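Long-range contacts in putative cell adhesion protein (Bacteroides fragilis, PDB 4H40), which is a putative cell adhesion protein of the fimbrillin-like family and probably serves as a subunit of surface pili: residues B[22-27]-B[46-51]; B[145-150]-B[176-181]. All coordinates share one frame; numbering follows the deposited sequence.

Contact 1 (B[22-27]-B[46-51]); sequences GYYPSI and RPIFLL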
ATOM      1  N   GLY B  22     -31.659 -11.187  10.010  1.00 62.98           N
ATOM      2  CA  GLY B  22     -30.401 -10.508  10.277  1.00 59.82           C
ATOM      3  C   GLY B  22     -29.628 -10.133   9.035  1.00 58.56           C
ATOM      4  O   GLY B  22     -30.187 -10.079   7.935  1.00 57.68           O
ATOM      5  N   TYR B  23     -28.342  -9.822   9.210  1.00 52.14           N
ATOM      6  CA  TYR B  23     -27.508  -9.498   8.071  1.00 50.23           C
ATOM      7  C   TYR B  23     -26.069  -9.968   8.285  1.00 54.16           C
ATOM      8  O   TYR B  23     -25.625 -10.167   9.418  1.00 54.45           O
ATOM      9  CB  TYR B  23     -27.559  -7.995   7.718  1.00 49.53           C
ATOM     10  CG  TYR B  23     -26.748  -7.079   8.609  1.00 48.85           C
ATOM     11  CD1 TYR B  23     -27.263  -6.609   9.811  1.00 51.12           C
ATOM     12  CD2 TYR B  23     -25.517  -6.593   8.197  1.00 49.14           C
ATOM     13  CE1 TYR B  23     -26.563  -5.688  10.591  1.00 50.19           C
ATOM     14  CE2 TYR B  23     -24.795  -5.690   8.977  1.00 50.24           C
ATOM     15  CZ  TYR B  23     -25.314  -5.249  10.184  1.00 59.89           C
ATOM     16  OH  TYR B  23     -24.595  -4.359  10.956  1.00 60.39           O
ATOM     17  N   TYR B  24     -25.365 -10.188   7.166  1.00 49.51           N
ATOM     18  CA  TYR B  24     -23.956 -10.511   7.169  1.00 48.95           C
ATOM     19  C   TYR B  24     -23.231  -9.192   7.018  1.00 53.68           C
ATOM     20  O   TYR B  24     -23.423  -8.502   6.000  1.00 51.61           O
ATOM     21  CB  TYR B  24     -23.597 -11.486   6.045  1.00 50.07           C
ATOM     22  CG  TYR B  24     -24.075 -12.897   6.265  1.00 51.19           C
ATOM     23  CD1 TYR B  24     -23.372 -13.769   7.092  1.00 52.00           C
ATOM     24  CD2 TYR B  24     -25.198 -13.384   5.599  1.00 52.96           C
ATOM     25  CE1 TYR B  24     -23.782 -15.085   7.266  1.00 53.19           C
ATOM     26  CE2 TYR B  24     -25.623 -14.700   5.770  1.00 55.90           C
ATOM     27  CZ  TYR B  24     -24.915 -15.546   6.614  1.00 65.90           C
ATOM     28  OH  TYR B  24     -25.318 -16.848   6.794  1.00 72.49           O
ATOM     29  N   PRO B  25     -22.490  -8.747   8.054  1.00 51.15           N
ATOM     30  CA  PRO B  25     -21.804  -7.449   7.947  1.00 49.95           C
ATOM     31  C   PRO B  25     -20.612  -7.499   6.997  1.00 53.92           C
ATOM     32  O   PRO B  25     -20.064  -8.565   6.702  1.00 55.05           O
ATOM     33  CB  PRO B  25     -21.352  -7.192   9.384  1.00 51.91           C
ATOM     34  CG  PRO B  25     -21.152  -8.549   9.940  1.00 56.09           C
ATOM     35  CD  PRO B  25     -22.208  -9.399   9.348  1.00 52.43           C
ATOM     36  N   SER B  26     -20.196  -6.338   6.550  1.00 50.51           N
ATOM     37  CA  SER B  26     -19.043  -6.164   5.681  1.00 49.63           C
ATOM     38  C   SER B  26     -17.746  -6.648   6.385  1.00 54.61           C
ATOM     39  O   SER B  26     -17.583  -6.379   7.581  1.00 56.06           O
ATOM     40  CB  SER B  26     -18.940  -4.690   5.317  1.00 49.97           C
ATOM     41  OG  SER B  26     -17.827  -4.486   4.473  1.00 59.50           O
ATOM     42  N   ILE B  27     -16.855  -7.375   5.663  1.00 50.11           N
ATOM     43  CA  ILE B  27     -15.576  -7.882   6.193  1.00 50.76           C
ATOM     44  C   ILE B  27     -14.416  -7.495   5.269  1.00 58.08           C
ATOM     45  O   ILE B  27     -14.631  -7.047   4.149  1.00 57.35           O
ATOM     46  CB  ILE B  27     -15.578  -9.421   6.437  1.00 55.69           C
ATOM     47  CG1 ILE B  27     -15.878 -10.229   5.160  1.00 56.14           C
ATOM     48  CG2 ILE B  27     -16.450  -9.839   7.628  1.00 57.38           C
ATOM     49  CD1 ILE B  27     -14.859 -11.378   4.917  1.00 61.98           C
ATOM     50  N   ARG B  46     -19.472 -17.287   8.860  1.00 67.72           N
ATOM     51  CA  ARG B  46     -19.666 -15.858   9.038  1.00 63.95           C
ATOM     52  C   ARG B  46     -20.767 -15.603  10.047  1.00 67.27           C
ATOM     53  O   ARG B  46     -21.823 -16.245   9.969  1.00 67.42           O
ATOM     54  CB  ARG B  46     -19.981 -15.175   7.706  1.00 59.33           C
ATOM     55  CG  ARG B  46     -18.758 -15.033   6.802  1.00 63.27           C
ATOM     56  CD  ARG B  46     -18.026 -13.718   6.971  1.00 53.05           C
ATOM     57  NE  ARG B  46     -18.887 -12.558   6.760  1.00 58.09           N
ATOM     58  CZ  ARG B  46     -19.072 -11.973   5.585  1.00 76.81           C
ATOM     59  NH1 ARG B  46     -18.487 -12.459   4.494  1.00 69.48           N
ATOM     60  NH2 ARG B  46     -19.854 -10.911   5.483  1.00 60.07           N
ATOM     61  N   PRO B  47     -20.534 -14.705  11.035  1.00 63.03           N
ATOM     62  CA  PRO B  47     -21.604 -14.421  12.006  1.00 61.94           C
ATOM     63  C   PRO B  47     -22.651 -13.495  11.414  1.00 62.91           C
ATOM     64  O   PRO B  47     -22.352 -12.644  10.554  1.00 58.63           O
ATOM     65  CB  PRO B  47     -20.882 -13.765  13.179  1.00 63.71           C
ATOM     66  CG  PRO B  47     -19.532 -13.340  12.670  1.00 68.11           C
ATOM     67  CD  PRO B  47     -19.335 -13.867  11.273  1.00 63.93           C
ATOM     68  N   ILE B  48     -23.883 -13.671  11.890  1.00 59.94           N
ATOM     69  CA  ILE B  48     -25.023 -12.861  11.490  1.00 57.99           C
ATOM     70  C   ILE B  48     -25.311 -11.863  12.602  1.00 62.37           C
ATOM     71  O   ILE B  48     -25.436 -12.254  13.767  1.00 66.11           O
ATOM     72  CB  ILE B  48     -26.244 -13.769  11.167  1.00 61.80           C
ATOM     73  CG1 ILE B  48     -25.942 -14.615   9.932  1.00 61.82           C
ATOM     74  CG2 ILE B  48     -27.522 -12.955  10.952  1.00 61.01           C
ATOM     75  CD1 ILE B  48     -26.489 -15.923   9.963  1.00 69.97           C
ATOM     76  N   PHE B  49     -25.417 -10.579  12.242  1.00 54.31           N
ATOM     77  CA  PHE B  49     -25.762  -9.510  13.161  1.00 52.56           C
ATOM     78  C   PHE B  49     -27.244  -9.238  13.080  1.00 59.32           C
ATOM     79  O   PHE B  49     -27.873  -9.606  12.091  1.00 58.03           O
ATOM     80  CB  PHE B  49     -24.978  -8.240  12.823  1.00 51.21           C
ATOM     81  CG  PHE B  49     -23.515  -8.226  13.199  1.00 51.61           C
ATOM     82  CD1 PHE B  49     -22.900  -9.359  13.721  1.00 53.82           C
ATOM     83  CD2 PHE B  49     -22.740  -7.087  12.994  1.00 53.06           C
ATOM     84  CE1 PHE B  49     -21.536  -9.363  14.013  1.00 54.70           C
ATOM     85  CE2 PHE B  49     -21.375  -7.082  13.323  1.00 55.73           C
ATOM     86  CZ  PHE B  49     -20.782  -8.224  13.832  1.00 54.15           C
ATOM     87  N   LEU B  50     -27.815  -8.597  14.118  1.00 59.11           N
ATOM     88  CA  LEU B  50     -29.226  -8.216  14.096  1.00 59.70           C
ATOM     89  C   LEU B  50     -29.354  -7.015  13.218  1.00 63.98           C
ATOM     90  O   LEU B  50     -28.434  -6.190  13.223  1.00 61.92           O
ATOM     91  CB  LEU B  50     -29.756  -7.871  15.494  1.00 60.96           C
ATOM     92  CG  LEU B  50     -29.669  -8.878  16.618  1.00 67.10           C
ATOM     93  CD1 LEU B  50     -30.129  -8.230  17.902  1.00 68.81           C
ATOM     94  CD2 LEU B  50     -30.525 -10.095  16.343  1.00 71.03           C
ATOM     95  N   LEU B  51     -30.486  -6.870  12.498  1.00 62.65           N
ATOM     96  CA  LEU B  51     -30.731  -5.683  11.681  1.00 62.22           C
ATOM     97  C   LEU B  51     -30.687  -4.482  12.611  1.00 68.58           C
ATOM     98  O   LEU B  51     -31.179  -4.578  13.735  1.00 72.47           O
ATOM     99  CB  LEU B  51     -32.082  -5.788  10.944  1.00 63.65           C
ATOM    100  CG  LEU B  51     -32.252  -6.985  10.000  1.00 68.60           C
ATOM    101  CD1 LEU B  51     -33.679  -7.089   9.480  1.00 69.89           C
ATOM    102  CD2 LEU B  51     -31.269  -6.919   8.838  1.00 70.22           C
TER

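Contact 2 (B[145-150]-B[176-181]); sequences DRYTQT and PIINQT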
ATOM      1  N   ASP B 145     -28.113 -13.708  -4.664  1.00 60.88           N
ATOM      2  CA  ASP B 145     -28.174 -15.048  -5.235  1.00 62.21           C
ATOM      3  C   ASP B 145     -26.780 -15.675  -5.376  1.00 66.48           C
ATOM      4  O   ASP B 145     -26.672 -16.858  -5.713  1.00 69.43           O
ATOM      5  CB  ASP B 145     -28.909 -15.012  -6.576  1.00 65.12           C
ATOM      6  CG  ASP B 145     -30.434 -14.976  -6.485  1.00 67.57           C
ATOM      7  OD1 ASP B 145     -30.974 -15.118  -5.359  1.00 63.12           O
ATOM      8  OD2 ASP B 145     -31.092 -14.825  -7.552  1.00 75.72           O
ATOM      9  N   ARG B 146     -25.722 -14.911  -5.057  1.00 59.75           N
ATOM     10  CA  ARG B 146     -24.347 -15.404  -5.137  1.00 59.01           C
ATOM     11  C   ARG B 146     -24.062 -16.419  -4.031  1.00 63.22           C
ATOM     12  O   ARG B 146     -23.192 -17.265  -4.214  1.00 65.34           O
ATOM     13  CB  ARG B 146     -23.328 -14.248  -5.087  1.00 52.64           C
ATOM     14  CG  ARG B 146     -23.234 -13.475  -6.398  1.00 44.31           C
ATOM     15  CD  ARG B 146     -22.414 -12.193  -6.277  1.00 53.14           C
ATOM     16  NE  ARG B 146     -23.150 -11.118  -5.600  1.00 56.36           N
ATOM     17  CZ  ARG B 146     -22.829  -9.828  -5.637  1.00 62.52           C
ATOM     18  NH1 ARG B 146     -21.783  -9.416  -6.345  1.00 47.22           N
ATOM     19  NH2 ARG B 146     -23.554  -8.941  -4.976  1.00 43.81           N
ATOM     20  N   TYR B 147     -24.781 -16.347  -2.898  1.00 57.21           N
ATOM     21  CA  TYR B 147     -24.572 -17.260  -1.763  1.00 56.61           C
ATOM     22  C   TYR B 147     -25.864 -17.925  -1.397  1.00 61.69           C
ATOM     23  O   TYR B 147     -26.919 -17.305  -1.512  1.00 62.17           O
ATOM     24  CB  TYR B 147     -23.970 -16.540  -0.542  1.00 55.60           C
ATOM     25  CG  TYR B 147     -22.941 -15.498  -0.916  1.00 56.10           C
ATOM     26  CD1 TYR B 147     -21.653 -15.865  -1.293  1.00 57.67           C
ATOM     27  CD2 TYR B 147     -23.280 -14.148  -0.982  1.00 55.86           C
ATOM     28  CE1 TYR B 147     -20.720 -14.914  -1.702  1.00 57.29           C
ATOM     29  CE2 TYR B 147     -22.357 -13.189  -1.396  1.00 56.00           C
ATOM     30  CZ  TYR B 147     -21.076 -13.578  -1.755  1.00 66.16           C
ATOM     31  OH  TYR B 147     -20.157 -12.634  -2.153  1.00 71.08           O
ATOM     32  N   THR B 148     -25.798 -19.190  -0.971  1.00 58.84           N
ATOM     33  CA  THR B 148     -26.986 -19.987  -0.653  1.00 60.02           C
ATOM     34  C   THR B 148     -27.733 -19.439   0.563  1.00 62.29           C
ATOM     35  O   THR B 148     -28.973 -19.429   0.578  1.00 63.36           O
ATOM     36  CB  THR B 148     -26.619 -21.473  -0.457  1.00 72.80           C
ATOM     37  OG1 THR B 148     -25.702 -21.611   0.630  1.00 75.99           O
ATOM     38  CG2 THR B 148     -26.016 -22.096  -1.702  1.00 73.75           C
ATOM     39  N   GLN B 149     -26.977 -18.961   1.563  1.00 55.95           N
ATOM     40  CA  GLN B 149     -27.502 -18.453   2.830  1.00 54.29           C
ATOM     41  C   GLN B 149     -28.432 -17.234   2.642  1.00 56.16           C
ATOM     42  O   GLN B 149     -29.430 -17.101   3.370  1.00 55.93           O
ATOM     43  CB  GLN B 149     -26.331 -18.096   3.771  1.00 54.05           C
ATOM     44  CG  GLN B 149     -25.534 -19.302   4.294  1.00 50.39           C
ATOM     45  CD  GLN B 149     -24.390 -19.767   3.403  1.00 69.22           C
ATOM     46  OE1 GLN B 149     -24.051 -19.168   2.366  1.00 64.71           O
ATOM     47  NE2 GLN B 149     -23.736 -20.839   3.820  1.00 56.28           N
ATOM     48  N   THR B 150     -28.101 -16.378   1.645  1.00 51.20           N
ATOM     49  CA  THR B 150     -28.744 -15.104   1.325  1.00 50.74           C
ATOM     50  C   THR B 150     -29.609 -15.154   0.045  1.00 57.15           C
ATOM     51  O   THR B 150     -30.304 -14.177  -0.268  1.00 56.58           O
ATOM     52  CB  THR B 150     -27.668 -14.006   1.194  1.00 56.79           C
ATOM     53  OG1 THR B 150     -26.808 -14.293   0.088  1.00 60.39           O
ATOM     54  CG2 THR B 150     -26.848 -13.853   2.441  1.00 47.18           C
ATOM     55  N   PRO B 176     -31.138 -14.142   5.945  1.00 51.85           N
ATOM     56  CA  PRO B 176     -30.275 -12.983   6.210  1.00 48.67           C
ATOM     57  C   PRO B 176     -29.955 -12.237   4.898  1.00 50.41           C
ATOM     58  O   PRO B 176     -30.065 -12.808   3.808  1.00 47.56           O
ATOM     59  CB  PRO B 176     -29.029 -13.593   6.856  1.00 50.10           C
ATOM     60  CG  PRO B 176     -29.017 -15.015   6.435  1.00 56.18           C
ATOM     61  CD  PRO B 176     -30.431 -15.423   6.168  1.00 53.94           C
ATOM     62  N   ILE B 177     -29.635 -10.933   5.003  1.00 47.75           N
ATOM     63  CA  ILE B 177     -29.299 -10.102   3.847  1.00 45.41           C
ATOM     64  C   ILE B 177     -27.803  -9.714   3.940  1.00 49.91           C
ATOM     65  O   ILE B 177     -27.162  -9.924   4.958  1.00 53.04           O
ATOM     66  CB  ILE B 177     -30.283  -8.906   3.671  1.00 47.35           C
ATOM     67  CG1 ILE B 177     -30.356  -7.991   4.927  1.00 47.10           C
ATOM     68  CG2 ILE B 177     -31.674  -9.412   3.236  1.00 47.32           C
ATOM     69  CD1 ILE B 177     -31.435  -6.835   4.869  1.00 41.66           C
ATOM     70  N   ILE B 178     -27.233  -9.238   2.860  1.00 44.93           N
ATOM     71  CA  ILE B 178     -25.805  -8.948   2.766  1.00 42.47           C
ATOM     72  C   ILE B 178     -25.633  -7.719   1.896  1.00 48.22           C
ATOM     73  O   ILE B 178     -26.537  -7.376   1.118  1.00 50.55           O
ATOM     74  CB  ILE B 178     -25.077 -10.225   2.220  1.00 45.27           C
ATOM     75  CG1 ILE B 178     -23.538 -10.139   2.285  1.00 44.50           C
ATOM     76  CG2 ILE B 178     -25.626 -10.698   0.856  1.00 45.54           C
ATOM     77  CD1 ILE B 178     -22.845 -11.449   2.326  1.00 52.88           C
ATOM     78  N   ASN B 179     -24.495  -7.038   2.055  1.00 44.34           N
ATOM     79  CA  ASN B 179     -24.131  -5.792   1.370  1.00 43.67           C
ATOM     80  C   ASN B 179     -23.932  -5.946  -0.122  1.00 45.89           C
ATOM     81  O   ASN B 179     -23.234  -6.857  -0.582  1.00 44.84           O
ATOM     82  CB  ASN B 179     -22.858  -5.218   1.968  1.00 45.48           C
ATOM     83  CG  ASN B 179     -23.109  -4.488   3.239  1.00 58.66           C
ATOM     84  OD1 ASN B 179     -23.676  -3.386   3.241  1.00 41.65           O
ATOM     85  ND2 ASN B 179     -22.763  -5.133   4.336  1.00 55.32           N
ATOM     86  N   GLN B 180     -24.486  -4.984  -0.858  1.00 42.69           N
ATOM     87  CA  GLN B 180     -24.405  -4.925  -2.312  1.00 43.49           C
ATOM     88  C   GLN B 180     -23.300  -4.014  -2.766  1.00 49.67           C
ATOM     89  O   GLN B 180     -22.887  -4.095  -3.922  1.00 53.21           O
ATOM     90  CB  GLN B 180     -25.755  -4.480  -2.909  1.00 45.28           C
ATOM     91  CG  GLN B 180     -26.904  -5.454  -2.608  1.00 43.64           C
ATOM     92  CD  GLN B 180     -26.549  -6.889  -2.910  1.00 53.92           C
ATOM     93  OE1 GLN B 180     -26.394  -7.290  -4.065  1.00 54.02           O
ATOM     94  NE2 GLN B 180     -26.323  -7.672  -1.874  1.00 38.68           N
ATOM     95  N   THR B 181     -22.780  -3.198  -1.847  1.00 45.22           N
ATOM     96  CA  THR B 181     -21.718  -2.249  -2.148  1.00 45.26           C
ATOM     97  C   THR B 181     -20.441  -2.557  -1.369  1.00 50.41           C
ATOM     98  O   THR B 181     -20.444  -3.332  -0.409  1.00 50.18           O
ATOM     99  CB  THR B 181     -22.152  -0.784  -1.849  1.00 45.86           C
ATOM    100  OG1 THR B 181     -22.129  -0.562  -0.464  1.00 45.94           O
ATOM    101  CG2 THR B 181     -23.497  -0.449  -2.346  1.00 44.69           C
TER
HETATM  102  O   HOH W   1     -23.410  -6.073  -5.759  1.00 50.18           O
HETATM  103  O   HOH W   2     -31.728 -13.116   1.814  1.00 65.14           O

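Contact 1 (B[22-27]-B[46-51])
Pro25 CG sits over the centre of one face of the Phe49 ring, 3.7 Å from its CE2, a CH-pi contact in which the two side chains cross at about a right angle; Tyr23 OH lies in plane at the edge of the same ring. The Tyr24 ring takes Ile48 CG1 on one face, displaced toward the rim and 3.5 Å from Tyr24 CE1, while the carbonyl oxygen of Arg46 comes in at its edge. Phe49 CB covers a face of the Tyr23 ring, whose CE1 is 3.3 Å from Leu50 O, near the ring plane. CG of Tyr23 lies between its backbone N and carbonyl carbon (chi1 77°); the ring lies beside residues 49-51, and its hydroxyl is hydrogen-bonded to Glu52.

The Arg46 chain is bent at chi2 and chi3; Ile27 CG1 lies over one face of its guanidinium, offset toward the rim, and a weak hydrogen bond joins Arg46 NH2 to Pro25 O (2.7 Å). Between the backbones, Tyr23 and Phe49 form a single antiparallel hydrogen-bonded pair: Tyr23 N to Phe49 O and Phe49 N to Tyr23 O, both 2.9 Å. Gly22, with positive phi, brings its CA alongside Phe49 O.

The arrangement is an isolated antiparallel bridge: residues 46-51, in the loop before strand 56-62, pair with one edge of the short strand 23-24. The other edge pairs in parallel with strand 177-190, where the Tyr24 side chain reaches Ile178.

Contact 2 (B[145-150]-B[176-181])
Thr150 and Pro176 bring the two backbones together, their CA atoms 5.5 Å apart. Residues 145-150 form an irregular loop between strands 141-142 and 153-157, whereas 176-181 include the first part of the broken strand 177-190, with loop or turn following Asn179. Thr150 CA approaches Pro176 O, and a water donates to both Thr150 O (2.7 Å) and Pro176 O (2.6 Å), bridging the two carbonyls.

Beside this bridge, Pro176 CD lies 3.4 Å from Gln149 O. The methyls Thr150 CG2 and Ile178 CG2 meet at 3.7 Å, the side chains crossing at about a right angle; Thr150 OG1 is hydrogen-bonded to Asp144 O. On the other branch of Ile178, CG1 is anti to the backbone N (chi1 -171°), and CD1 beyond it lies 4.1 Å from Tyr147 CE2. Arg146 CB covers the centre of one face of the Tyr147 ring.

At the far end a second water accepts from Arg146 NH2 (3.0 Å) and donates to Gln180 O. Gln180 NE2 bonds back to Ile178 O (3.0 Å) from above the carbonyl plane and also reaches Asp144 OD2, while Asp144 OD1 forms a salt bridge with Arg146 NE.

This is plain loop-to-strand packing, its polar link largely indirect: two waters and the carboxylate of Asp144 join the segments around a small apolar patch. Asp144 probably offsets the charge of Arg146 here.

Overall arrangement
Contacts 1 and 2 lie side by side, their centres about 10 Å apart, and both segments of contact 1 precede those of contact 2 in the sequence. They join where strand 23-24 runs parallel to strand 177-190. Probable backbone hydrogen bonds connect Tyr24 N to Ile177 O (2.9 Å) and Ile177 N to Gly22 O (3.1 Å). Tyr24 links the two further, its OH packing 3.4 Å from Gln149 CB. Strand 23-24 thus lies between the 46-51 loop and strand 177-190, which in turn meets the 145-150 loop. Each contact centre is about 11 Å from the chain centre, and the two contacts touch chiefly through Tyr24 and Ile177 within the fimbrillin-like chain.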